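Local coordinates for uncharacterized protein (Planctomyces limnophilus, PDB 4H7L) that is of unknown function but binds a copper ion in a cupin-type beta-barrel, at residues B[16-21]-B[43-48]. Numbering follows the deposited sequence.
Sequences MPQMIS and AGTSVS
Gln18 and Ala43 meet through a single hydrogen bond, the one hydrogen bond between segments 16-21 and 43-48. The amide nitrogen NE2 of Gln18 donates to the backbone O of Ala43 at 2.8 Å, with a moderately bent N-H...O angle of 147°. The donor lies in the plane of the Ala43 carbonyl and uses one of its lone pairs, whereas the acceptor stands 20° out of the amide plane of Gln18. The side chain spans the gap because CG sits anti to the carbonyl carbon of Gln18 (chi1 -62°) and the chain runs extended beyond it, which carries the amide to a loop whose nearest CA, that of Ala43, is 8.6 Å from the CA of Gln18. The other branch of the amide rests against a methyl group: OE1 of Gln18 is 3.8 Å from CB of Ala43. Thr45 adds a looser touch, its CG2 lying 4.1 Å from NE2 of Gln18. The hydroxyl of Thr45 turns to its own loop instead, OG1 donating to O of Val47 at 2.8 Å and tying the turn together. Cut back to an alanine, the side chain of Gln18 would end at CB, and the carbonyl of Ala43 would probably lose this donor and have to turn to water, leaving strand and loop without their link. The contact is small and lies at the surface, away from the copper site. Strand 18-21 pairs antiparallel with a strand of the second subunit, so the sheet continues across the dimer interface, while segment 43-48 closes the loop that follows strand 33-38 and enters strand 48-54 at Ser48, with Ser46 N hydrogen-bonded to Gln67 of the second subunit. The glutamine thus joins an N-terminal strand given over to the partner subunit back to a loop of its own cupin barrel.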
# COMPACT_ATOMS: atom_id res chain seq x y z
N MSE B 16 8.30 -17.33 3.88
CA MSE B 16 8.84 -16.69 5.07
C MSE B 16 8.47 -15.21 5.09
O MSE B 16 8.55 -14.54 4.06
CB MSE B 16 10.36 -16.85 5.10
CG MSE B 16 10.99 -16.49 6.43
SE MSE B 16 12.89 -16.89 6.45
CE MSE B 16 12.80 -18.81 6.20
N PRO B 17 8.07 -14.70 6.26
CA PRO B 17 7.79 -13.27 6.38
C PRO B 17 9.04 -12.43 6.14
O PRO B 17 10.16 -12.90 6.39
CB PRO B 17 7.32 -13.12 7.83
CG PRO B 17 7.88 -14.30 8.54
CD PRO B 17 7.89 -15.41 7.53
N GLN B 18 8.86 -11.21 5.66
CA GLN B 18 9.99 -10.30 5.47
C GLN B 18 9.70 -8.98 6.14
O GLN B 18 8.54 -8.58 6.28
CB GLN B 18 10.26 -10.08 3.98
CG GLN B 18 10.65 -11.33 3.22
CD GLN B 18 10.60 -11.12 1.72
OE1 GLN B 18 11.40 -10.37 1.16
NE2 GLN B 18 9.64 -11.77 1.06
N MSE B 19 10.76 -8.30 6.55
CA MSE B 19 10.63 -7.07 7.29
C MSE B 19 11.63 -6.05 6.76
O MSE B 19 12.84 -6.30 6.75
CB MSE B 19 10.90 -7.34 8.77
CG MSE B 19 10.05 -6.53 9.71
SE MSE B 19 10.17 -7.19 11.53
CE MSE B 19 11.00 -5.63 12.36
N ILE B 20 11.13 -4.92 6.29
CA ILE B 20 11.98 -3.88 5.73
C ILE B 20 11.53 -2.52 6.22
O ILE B 20 10.34 -2.27 6.34
CB ILE B 20 11.91 -3.87 4.20
CG1 ILE B 20 11.85 -5.30 3.65
CG2 ILE B 20 13.09 -3.10 3.63
CD1 ILE B 20 12.19 -5.41 2.18
N SER B 21 12.49 -1.65 6.50
CA SER B 21 12.16 -0.27 6.85
C SER B 21 12.25 0.60 5.61
O SER B 21 13.34 0.88 5.11
CB SER B 21 13.11 0.26 7.93
OG SER B 21 12.83 1.62 8.19
N ALA B 43 11.51 -10.92 -4.40
CA ALA B 43 11.06 -11.05 -3.01
C ALA B 43 9.97 -12.12 -2.81
O ALA B 43 9.68 -12.50 -1.68
CB ALA B 43 10.57 -9.70 -2.49
N GLY B 44 9.37 -12.58 -3.90
CA GLY B 44 8.36 -13.62 -3.80
C GLY B 44 6.95 -13.11 -3.54
O GLY B 44 5.98 -13.86 -3.66
N THR B 45 6.84 -11.84 -3.18
CA THR B 45 5.53 -11.24 -2.93
C THR B 45 4.82 -11.00 -4.26
O THR B 45 5.45 -11.05 -5.32
CB THR B 45 5.65 -9.91 -2.17
OG1 THR B 45 6.37 -8.96 -2.97
CG2 THR B 45 6.38 -10.11 -0.85
N SER B 46 3.52 -10.74 -4.20
CA SER B 46 2.73 -10.51 -5.40
C SER B 46 2.74 -9.05 -5.82
O SER B 46 2.34 -8.71 -6.94
CB SER B 46 1.29 -10.96 -5.17
OG SER B 46 1.18 -12.37 -5.18
N VAL B 47 3.17 -8.18 -4.92
CA VAL B 47 3.18 -6.75 -5.18
C VAL B 47 4.47 -6.11 -4.67
O VAL B 47 5.10 -6.62 -3.75
CB VAL B 47 1.99 -6.05 -4.50
CG1 VAL B 47 0.71 -6.79 -4.80
CG2 VAL B 47 2.21 -5.97 -3.00
N SER B 48 4.84 -5.00 -5.29
CA SER B 48 5.95 -4.19 -4.80
C SER B 48 5.35 -3.06 -3.99
O SER B 48 4.22 -2.66 -4.23
CB SER B 48 6.77 -3.62 -5.95
OG SER B 48 7.30 -4.65 -6.76